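Local coordinates for mandelate racemase/muconate lactonizing protein (Thermobispora bispora, PDB 3VC5) that probably catalyses the magnesium-dependent dehydration of D-glucarate to 5-dehydro-4-deoxy-D-glucarate, as a member of the enolase superfamily, at residues E222-L227 and D257-Y262; C364-P369 and L382-G387; D104-N109 and V124-R129. All coordinates share one frame; numbering follows the deposited sequence.

Contact 1 of 3, residues E222-L227 and D257-Y262; sequences EAIQAL and DGVLEY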
loop_
_atom_site.group_PDB
_atom_site.type_symbol
_atom_site.label_atom_id
_atom_site.label_comp_id
_atom_site.label_asym_id
_atom_site.label_seq_id
_atom_site.Cartn_x
_atom_site.Cartn_y
_atom_site.Cartn_z
ATOM N N GLU A 222 -26.578 18.523 -22.825
ATOM C CA GLU A 222 -27.724 17.989 -23.556
ATOM C C GLU A 222 -27.536 16.505 -23.879
ATOM O O GLU A 222 -28.483 15.711 -23.745
ATOM C CB GLU A 222 -27.929 18.740 -24.873
ATOM C CG GLU A 222 -28.562 20.099 -24.767
ATOM C CD GLU A 222 -28.851 20.666 -26.140
ATOM O OE1 GLU A 222 -29.319 19.894 -27.007
ATOM O OE2 GLU A 222 -28.606 21.872 -26.357
ATOM N N ALA A 223 -26.323 16.142 -24.323
ATOM C CA ALA A 223 -25.996 14.747 -24.637
ATOM C C ALA A 223 -26.100 13.875 -23.384
ATOM O O ALA A 223 -26.628 12.755 -23.419
ATOM C CB ALA A 223 -24.605 14.653 -25.208
ATOM N N ILE A 224 -25.562 14.370 -22.275
ATOM C CA ILE A 224 -25.701 13.655 -21.003
ATOM C C ILE A 224 -27.175 13.434 -20.651
ATOM O O ILE A 224 -27.575 12.338 -20.252
ATOM C CB ILE A 224 -24.993 14.403 -19.845
ATOM C CG1 ILE A 224 -23.473 14.248 -19.965
ATOM C CG2 ILE A 224 -25.487 13.889 -18.495
ATOM C CD1 ILE A 224 -22.977 12.796 -19.846
ATOM N N GLN A 225 -27.996 14.465 -20.800
ATOM C CA GLN A 225 -29.409 14.300 -20.511
ATOM C C GLN A 225 -30.087 13.292 -21.432
ATOM O O GLN A 225 -30.960 12.527 -21.007
ATOM C CB GLN A 225 -30.110 15.653 -20.595
ATOM C CG GLN A 225 -29.965 16.465 -19.341
ATOM C CD GLN A 225 -30.843 15.923 -18.221
ATOM O OE1 GLN A 225 -30.760 16.377 -17.081
ATOM N NE2 GLN A 225 -31.691 14.943 -18.548
ATOM N N ALA A 226 -29.697 13.305 -22.697
ATOM C CA ALA A 226 -30.236 12.350 -23.656
ATOM C C ALA A 226 -29.836 10.925 -23.299
ATOM O O ALA A 226 -30.607 9.978 -23.535
ATOM C CB ALA A 226 -29.763 12.692 -25.067
ATOM N N LEU A 227 -28.614 10.762 -22.785
ATOM C CA LEU A 227 -28.149 9.453 -22.350
ATOM C C LEU A 227 -28.948 8.984 -21.136
ATOM O O LEU A 227 -29.346 7.812 -21.058
ATOM C CB LEU A 227 -26.634 9.463 -22.053
ATOM C CG LEU A 227 -25.714 9.631 -23.270
ATOM C CD1 LEU A 227 -24.295 10.011 -22.866
ATOM C CD2 LEU A 227 -25.722 8.340 -24.128
ATOM N N ASP A 257 -27.412 18.202 -11.551
ATOM C CA ASP A 257 -27.659 17.690 -10.205
ATOM C C ASP A 257 -28.438 16.379 -10.310
ATOM O O ASP A 257 -29.449 16.327 -10.992
ATOM C CB ASP A 257 -28.478 18.720 -9.399
ATOM C CG ASP A 257 -28.605 18.369 -7.913
ATOM O OD1 ASP A 257 -28.281 17.236 -7.489
ATOM O OD2 ASP A 257 -29.049 19.249 -7.153
ATOM N N GLY A 258 -27.956 15.328 -9.643
ATOM C CA GLY A 258 -28.657 14.049 -9.606
ATOM C C GLY A 258 -28.510 13.204 -10.865
ATOM O O GLY A 258 -29.119 12.139 -10.971
ATOM N N VAL A 259 -27.699 13.664 -11.818
ATOM C CA VAL A 259 -27.534 12.954 -13.098
ATOM C C VAL A 259 -26.180 12.231 -13.228
ATOM O O VAL A 259 -26.111 11.159 -13.837
ATOM C CB VAL A 259 -27.772 13.898 -14.313
ATOM C CG1 VAL A 259 -27.725 13.126 -15.618
ATOM C CG2 VAL A 259 -29.111 14.622 -14.185
ATOM N N LEU A 260 -25.113 12.802 -12.664
ATOM C CA LEU A 260 -23.747 12.231 -12.810
ATOM C C LEU A 260 -23.265 11.415 -11.595
ATOM O O LEU A 260 -23.437 11.838 -10.446
ATOM C CB LEU A 260 -22.728 13.354 -13.096
ATOM C CG LEU A 260 -22.905 14.169 -14.384
ATOM C CD1 LEU A 260 -21.899 15.313 -14.434
ATOM C CD2 LEU A 260 -22.826 13.311 -15.671
ATOM N N GLU A 261 -22.660 10.259 -11.859
ATOM C CA GLU A 261 -21.912 9.487 -10.862
ATOM C C GLU A 261 -20.783 10.399 -10.353
ATOM O O GLU A 261 -20.513 10.475 -9.147
ATOM C CB GLU A 261 -21.335 8.214 -11.513
ATOM C CG GLU A 261 -20.522 7.324 -10.585
ATOM C CD GLU A 261 -19.905 6.130 -11.301
ATOM O OE1 GLU A 261 -19.792 6.156 -12.553
ATOM O OE2 GLU A 261 -19.533 5.145 -10.607
ATOM N N TYR A 262 -20.122 11.081 -11.292
ATOM C CA TYR A 262 -19.091 12.076 -10.977
ATOM C C TYR A 262 -18.810 12.975 -12.184
ATOM O O TYR A 262 -19.117 12.605 -13.337
ATOM C CB TYR A 262 -17.797 11.438 -10.405
ATOM C CG TYR A 262 -17.079 10.352 -11.192
ATOM C CD1 TYR A 262 -17.029 9.036 -10.695
ATOM C CD2 TYR A 262 -16.404 10.629 -12.396
ATOM C CE1 TYR A 262 -16.348 8.049 -11.363
ATOM C CE2 TYR A 262 -15.720 9.611 -13.093
ATOM C CZ TYR A 262 -15.691 8.330 -12.548
ATOM O OH TYR A 262 -15.021 7.297 -13.179
#

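Contact 2 of 3, residues C364-P369 and L382-G387; sequences CDTHTP and LRFVDG. With PO4 (phosphate ion), chain B.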
loop_
_atom_site.group_PDB
_atom_site.type_symbol
_atom_site.label_atom_id
_atom_site.label_comp_id
_atom_site.label_asym_id
_atom_site.label_seq_id
_atom_site.Cartn_x
_atom_site.Cartn_y
_atom_site.Cartn_z
ATOM N N CYS A 364 -14.378 0.568 -14.270
ATOM C CA CYS A 364 -13.146 1.078 -14.861
ATOM C C CYS A 364 -13.372 1.555 -16.281
ATOM O O CYS A 364 -14.230 1.025 -17.009
ATOM C CB CYS A 364 -12.053 -0.011 -14.902
ATOM S SG CYS A 364 -11.546 -0.675 -13.303
ATOM N N ASP A 365 -12.550 2.510 -16.720
ATOM C CA ASP A 365 -12.601 2.943 -18.123
ATOM C C ASP A 365 -11.798 1.995 -18.995
ATOM O O ASP A 365 -10.818 1.418 -18.541
ATOM C CB ASP A 365 -12.051 4.357 -18.271
ATOM C CG ASP A 365 -12.974 5.404 -17.673
ATOM O OD1 ASP A 365 -14.154 5.101 -17.401
ATOM O OD2 ASP A 365 -12.473 6.518 -17.407
ATOM N N THR A 366 -12.228 1.829 -20.247
ATOM C CA THR A 366 -11.380 1.183 -21.252
ATOM C C THR A 366 -11.692 1.715 -22.653
ATOM O O THR A 366 -12.856 2.041 -22.961
ATOM C CB THR A 366 -11.527 -0.362 -21.257
ATOM O OG1 THR A 366 -10.613 -0.905 -22.226
ATOM C CG2 THR A 366 -12.956 -0.824 -21.513
ATOM N N HIS A 367 -10.662 1.826 -23.495
ATOM C CA HIS A 367 -10.837 2.177 -24.910
ATOM C C HIS A 367 -11.109 0.943 -25.765
ATOM O O HIS A 367 -11.257 1.051 -26.973
ATOM C CB HIS A 367 -9.595 2.877 -25.446
ATOM C CG HIS A 367 -9.415 4.286 -24.946
ATOM N ND1 HIS A 367 -9.003 4.589 -23.659
ATOM C CD2 HIS A 367 -9.605 5.476 -25.567
ATOM C CE1 HIS A 367 -8.923 5.907 -23.526
ATOM N NE2 HIS A 367 -9.273 6.466 -24.674
ATOM N N THR A 368 -11.165 -0.226 -25.141
ATOM C CA THR A 368 -11.217 -1.481 -25.907
ATOM C C THR A 368 -12.133 -1.468 -27.151
ATOM O O THR A 368 -11.692 -1.842 -28.222
ATOM C CB THR A 368 -11.549 -2.683 -24.988
ATOM O OG1 THR A 368 -10.463 -2.897 -24.062
ATOM C CG2 THR A 368 -11.807 -3.946 -25.812
ATOM N N PRO A 369 -13.396 -1.004 -27.029
ATOM C CA PRO A 369 -14.274 -1.129 -28.231
ATOM C C PRO A 369 -13.681 -0.427 -29.466
ATOM O O PRO A 369 -13.874 -0.877 -30.602
ATOM C CB PRO A 369 -15.554 -0.421 -27.790
ATOM C CG PRO A 369 -15.556 -0.604 -26.254
ATOM C CD PRO A 369 -14.114 -0.418 -25.871
ATOM N N LEU A 382 -9.788 -12.875 -22.698
ATOM C CA LEU A 382 -10.437 -11.668 -22.234
ATOM C C LEU A 382 -11.698 -11.481 -23.049
ATOM O O LEU A 382 -11.640 -11.359 -24.272
ATOM C CB LEU A 382 -9.522 -10.455 -22.431
ATOM C CG LEU A 382 -8.161 -10.519 -21.735
ATOM C CD1 LEU A 382 -7.176 -9.497 -22.339
ATOM C CD2 LEU A 382 -8.299 -10.293 -20.232
ATOM N N ARG A 383 -12.834 -11.488 -22.369
ATOM C CA ARG A 383 -14.120 -11.247 -23.022
ATOM C C ARG A 383 -14.927 -10.345 -22.117
ATOM O O ARG A 383 -14.680 -10.291 -20.905
ATOM C CB ARG A 383 -14.855 -12.562 -23.258
ATOM C CG ARG A 383 -14.884 -13.445 -22.044
ATOM C CD ARG A 383 -15.175 -14.901 -22.406
ATOM N NE ARG A 383 -15.178 -15.720 -21.197
ATOM C CZ ARG A 383 -16.278 -16.063 -20.536
ATOM N NH1 ARG A 383 -17.469 -15.683 -20.980
ATOM N NH2 ARG A 383 -16.186 -16.801 -19.439
ATOM N N PHE A 384 -15.857 -9.600 -22.702
ATOM C CA PHE A 384 -16.807 -8.812 -21.921
ATOM C C PHE A 384 -18.128 -9.557 -21.837
ATOM O O PHE A 384 -18.701 -9.953 -22.870
ATOM C CB PHE A 384 -17.015 -7.429 -22.534
ATOM C CG PHE A 384 -15.812 -6.539 -22.420
ATOM C CD1 PHE A 384 -15.766 -5.537 -21.473
ATOM C CD2 PHE A 384 -14.705 -6.749 -23.226
ATOM C CE1 PHE A 384 -14.644 -4.724 -21.352
ATOM C CE2 PHE A 384 -13.589 -5.940 -23.147
ATOM C CZ PHE A 384 -13.536 -4.937 -22.180
ATOM N N VAL A 385 -18.615 -9.733 -20.615
ATOM C CA VAL A 385 -19.882 -10.402 -20.358
ATOM C C VAL A 385 -20.696 -9.454 -19.490
ATOM O O VAL A 385 -20.293 -9.135 -18.356
ATOM C CB VAL A 385 -19.679 -11.722 -19.592
ATOM C CG1 VAL A 385 -21.037 -12.351 -19.227
ATOM C CG2 VAL A 385 -18.798 -12.709 -20.403
ATOM N N ASP A 386 -21.800 -8.952 -20.029
ATOM C CA ASP A 386 -22.633 -8.014 -19.285
ATOM C C ASP A 386 -21.802 -6.827 -18.778
ATOM O O ASP A 386 -21.969 -6.388 -17.626
ATOM C CB ASP A 386 -23.300 -8.724 -18.102
ATOM C CG ASP A 386 -24.177 -9.885 -18.540
ATOM O OD1 ASP A 386 -24.811 -9.779 -19.617
ATOM O OD2 ASP A 386 -24.229 -10.902 -17.803
ATOM N N GLY A 387 -20.914 -6.322 -19.637
ATOM C CA GLY A 387 -20.144 -5.109 -19.353
ATOM C C GLY A 387 -18.904 -5.294 -18.506
ATOM O O GLY A 387 -18.189 -4.312 -18.215
HETATM P P PO4 B . -7.888 10.153 -24.414
HETATM O O1 PO4 B . -8.382 11.159 -25.380
HETATM O O2 PO4 B . -8.059 8.819 -25.109
HETATM O O3 PO4 B . -6.466 10.360 -24.100
HETATM O O4 PO4 B . -8.686 10.249 -23.216
#

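Contact 3 of 3, residues D104-N109 and V124-R129; sequences DVVGAN and VKTVDR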
loop_
_atom_site.group_PDB
_atom_site.type_symbol
_atom_site.label_atom_id
_atom_site.label_comp_id
_atom_site.label_asym_id
_atom_site.label_seq_id
_atom_site.Cartn_x
_atom_site.Cartn_y
_atom_site.Cartn_z
ATOM N N ASP A 104 17.857 4.736 -11.924
ATOM C CA ASP A 104 19.223 5.036 -12.376
ATOM C C ASP A 104 19.281 5.318 -13.882
ATOM O O ASP A 104 19.995 6.216 -14.350
ATOM C CB ASP A 104 20.169 3.870 -12.040
ATOM C CG ASP A 104 20.437 3.726 -10.574
ATOM O OD1 ASP A 104 20.233 4.685 -9.790
ATOM O OD2 ASP A 104 20.932 2.626 -10.207
ATOM N N VAL A 105 18.557 4.529 -14.665
ATOM C CA VAL A 105 18.634 4.691 -16.104
ATOM C C VAL A 105 17.965 5.993 -16.529
ATOM O O VAL A 105 18.498 6.735 -17.348
ATOM C CB VAL A 105 18.004 3.485 -16.850
ATOM C CG1 VAL A 105 17.909 3.768 -18.346
ATOM C CG2 VAL A 105 18.820 2.226 -16.604
ATOM N N VAL A 106 16.794 6.265 -15.969
ATOM C CA VAL A 106 16.043 7.464 -16.306
ATOM C C VAL A 106 16.856 8.675 -15.903
ATOM O O VAL A 106 16.870 9.673 -16.608
ATOM C CB VAL A 106 14.672 7.472 -15.584
ATOM C CG1 VAL A 106 14.014 8.851 -15.611
ATOM C CG2 VAL A 106 13.748 6.422 -16.207
ATOM N N GLY A 107 17.538 8.566 -14.766
ATOM C CA GLY A 107 18.508 9.574 -14.371
ATOM C C GLY A 107 17.766 10.882 -14.285
ATOM O O GLY A 107 16.767 10.997 -13.555
ATOM N N ALA A 108 18.244 11.861 -15.055
ATOM C CA ALA A 108 17.712 13.213 -15.023
ATOM C C ALA A 108 16.586 13.473 -16.033
ATOM O O ALA A 108 15.974 14.566 -16.084
ATOM C CB ALA A 108 18.854 14.182 -15.259
ATOM N N ASN A 109 16.321 12.483 -16.862
ATOM C CA ASN A 109 15.353 12.658 -17.924
ATOM C C ASN A 109 13.960 12.834 -17.288
ATOM O O ASN A 109 13.625 12.141 -16.306
ATOM C CB ASN A 109 15.382 11.414 -18.805
ATOM C CG ASN A 109 16.576 11.376 -19.725
ATOM O OD1 ASN A 109 16.624 12.097 -20.717
ATOM N ND2 ASN A 109 17.544 10.512 -19.414
ATOM N N VAL A 124 9.342 11.360 -10.732
ATOM C CA VAL A 124 8.757 10.115 -10.230
ATOM C C VAL A 124 7.795 9.551 -11.262
ATOM O O VAL A 124 7.788 8.362 -11.490
ATOM C CB VAL A 124 8.082 10.270 -8.835
ATOM C CG1 VAL A 124 7.274 9.040 -8.461
ATOM C CG2 VAL A 124 9.144 10.624 -7.787
ATOM N N LYS A 125 6.951 10.388 -11.870
ATOM C CA LYS A 125 6.013 9.833 -12.827
ATOM C C LYS A 125 6.757 9.215 -14.012
ATOM O O LYS A 125 6.307 8.200 -14.587
ATOM C CB LYS A 125 5.023 10.928 -13.296
ATOM C CG LYS A 125 3.799 10.413 -14.046
ATOM C CD LYS A 125 2.874 11.582 -14.377
ATOM C CE LYS A 125 1.879 11.304 -15.425
ATOM N NZ LYS A 125 1.609 12.507 -16.285
ATOM N N THR A 126 7.876 9.820 -14.417
ATOM C CA THR A 126 8.657 9.279 -15.539
ATOM C C THR A 126 9.209 7.899 -15.172
ATOM O O THR A 126 9.066 6.913 -15.937
ATOM C CB THR A 126 9.804 10.228 -15.911
ATOM O OG1 THR A 126 9.228 11.451 -16.383
ATOM C CG2 THR A 126 10.677 9.620 -17.025
ATOM N N VAL A 127 9.784 7.809 -13.980
ATOM C CA VAL A 127 10.317 6.514 -13.476
ATOM C C VAL A 127 9.183 5.486 -13.372
ATOM O O VAL A 127 9.327 4.343 -13.813
ATOM C CB VAL A 127 10.984 6.690 -12.120
ATOM C CG1 VAL A 127 11.373 5.306 -11.508
ATOM C CG2 VAL A 127 12.209 7.587 -12.267
ATOM N N ASP A 128 8.027 5.912 -12.844
ATOM C CA ASP A 128 6.932 4.985 -12.643
ATOM C C ASP A 128 6.419 4.505 -14.001
ATOM O O ASP A 128 6.022 3.337 -14.149
ATOM C CB ASP A 128 5.778 5.682 -11.917
ATOM C CG ASP A 128 6.015 5.788 -10.409
ATOM O OD1 ASP A 128 6.977 5.139 -9.897
ATOM O OD2 ASP A 128 5.195 6.422 -9.709
ATOM N N ARG A 129 6.343 5.423 -14.978
ATOM C CA ARG A 129 5.906 5.042 -16.330
ATOM C C ARG A 129 6.843 3.997 -16.958
ATOM O O ARG A 129 6.393 3.000 -17.578
ATOM C CB ARG A 129 5.769 6.267 -17.261
ATOM C CG ARG A 129 4.575 7.149 -16.934
ATOM C CD ARG A 129 4.702 8.552 -17.549
ATOM N NE ARG A 129 5.383 8.529 -18.832
ATOM C CZ ARG A 129 4.831 8.820 -20.003
ATOM N NH1 ARG A 129 5.584 8.779 -21.104
ATOM N NH2 ARG A 129 3.548 9.185 -20.076
#

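Contact 1 of 3, residues E222-L227 and D257-Y262
Ile224, on helix 217-230, packs against Val259 and Leu260 in the loop that leads from helix 246-255 into strand 262-264. Its CG2 methyl does all the touching within this trio. It lies 3.7 Å from Val259 CG1, the two side chains sliding past each other in opposite directions, and 3.9 Å from Leu260 CD2, where the side chains cross at about a right angle. The torsion at Ile224, with CG2 anti to the backbone N, turns that methyl to the loop. One helix position further on, Gln225 bends at chi2 (-74°) and brings its amide oxygen OE1 to 3.8 Å from Val259 CG2, a polar atom lying against a methyl at the partly exposed margin. Further inward, Ile224 also rests on Leu210 of strand 208-211 and Leu236 of strand 236-239. The helix connects these two neighbouring parallel strands, a beta-alpha-beta crossover of the barrel, and Val259 reaches Leu236 as well. Beyond the apolar cluster, Glu261 is salt-bridged to Arg237. With methyl groups supplying the close contacts, helix and loop are joined by van der Waals packing, without the directional demands of a polar link.

Contact 2 of 3, residues C364-P369 and L382-G387
Thr366, Thr368 and Phe384 meet just behind the phosphate-occupied pocket at the mouth of the enolase-type barrel. Between the two threonines, His367 turns the other way and donates from NE2 to phosphate O2 at 2.7 Å. That bond is bent, with an N-H...O angle of 137°, although O2 stays near the plane of the imidazole, at its edge. ND1 on the other side of the ring is hydrogen-bonded to Ser339, which helps to fix the ring's rotation. The ion, probably acquired from the crystallisation liquor, is also held by Lys211, a predicted proton acceptor, and by Asn42, His47 and Arg421, so it probably marks an anion-binding part of the active site.

Across the contact the touching is apolar. The far end of the Phe384 ring is approached obliquely by two methyls: Thr368 CG2 lies 3.8 Å from CE2 of Phe384, and Thr366 CG2 lies 4.2 Å from its CZ. Thr368 and Phe384 point at each other from opposite directions. At chi1 -66° the hydroxyl of Thr368 lies beside the backbone N, which leaves CG2 trans to that nitrogen and facing the ring. The hydroxyls of Thr368 and Thr366 share a hydrogen bond, OG1 to OG1 at 2.7 Å. The Thr366 hydroxyl is also hydrogen-bonded to His342, tying the pair to a neighbouring loop.

Phe384 makes an edge-to-face contact with Tyr203 and packs on Leu347 of helix 344-355 and Val389 of strand 388-390. Residues 364-369 enter from the barrel wall: backbone bonds join Cys364 to Pro163 and Ser165 of strand 161-169, and Asp365 to Met337 of strand 334-337, so that residues 364-365 bridge these two strands.

Contact 3 of 3, residues D104-N109 and V124-R129
Val106, the last residue of helix 95-106, presses its CG1 methyl against Thr126 and Val127 near the start of helix 123-146. The contact is a helix-helix junction in the N-terminal capping domain of the enolase superfamily. Val106 CG1 comes within 3.7 Å of Thr126 CG2 and 4.0 Å of Val127 CG2, and both pairs of side chains cross obliquely. A chi1 of 165° swings CG1 of Val106 away from the backbone N and toward both partners, while the side chain also packs on Gln79 of helix 74-85.

Thr126 divides its two branches by character. Its CG2 joins the apolar contact and also lies 3.9 Å from the carbonyl oxygen of Asn109, where the chain has already left the helix. Its OG1, beside the backbone N, is hydrogen-bonded to O of Ser122, the residue just before the helix, and to the backbone N of Val111, so the hydroxyl of this buried side chain is satisfied and also ties in the loop that follows Asn109. Val127 meets Val106 through CG2, and the same side chain packs on Tyr99, Val102 and Ala103, extending the interface back along helix 95-106. Thus Val127 follows the body of that helix and Thr126 the turn at its end.

That turn is a type II' beta turn from Val106 to Asn109, with Gly107 leaving the helix at positive phi. It is fastened twice at Val106 O, which accepts Asn109 N at 2.9 Å and, from the opposite face of the carbonyl plane, Asn109 ND2 at 3.0 Å; the ND2 bond has an N-H...O angle of 151°, and its donor is tilted 33° from that plane.

Contacts 1 and 2 both belong to the barrel domain, with centres about 22 Å apart, whereas contact 3 lies in the N-terminal domain on the opposite side of the chain's centre from either. Contact 3 is the most buried of the three; contacts 1 and 2 are partly buried. Their elements differ: a helix against a loop in contact 1, two loops in contact 2, two helix ends in contact 3. Aliphatic methyls carry contacts 1 and 3, while contact 2 depends on an aromatic ring. It is also the one with a bound ion beside it. Threonines in contacts 2 and 3 alike turn methyls to the interface and hydroxyls to polar partners.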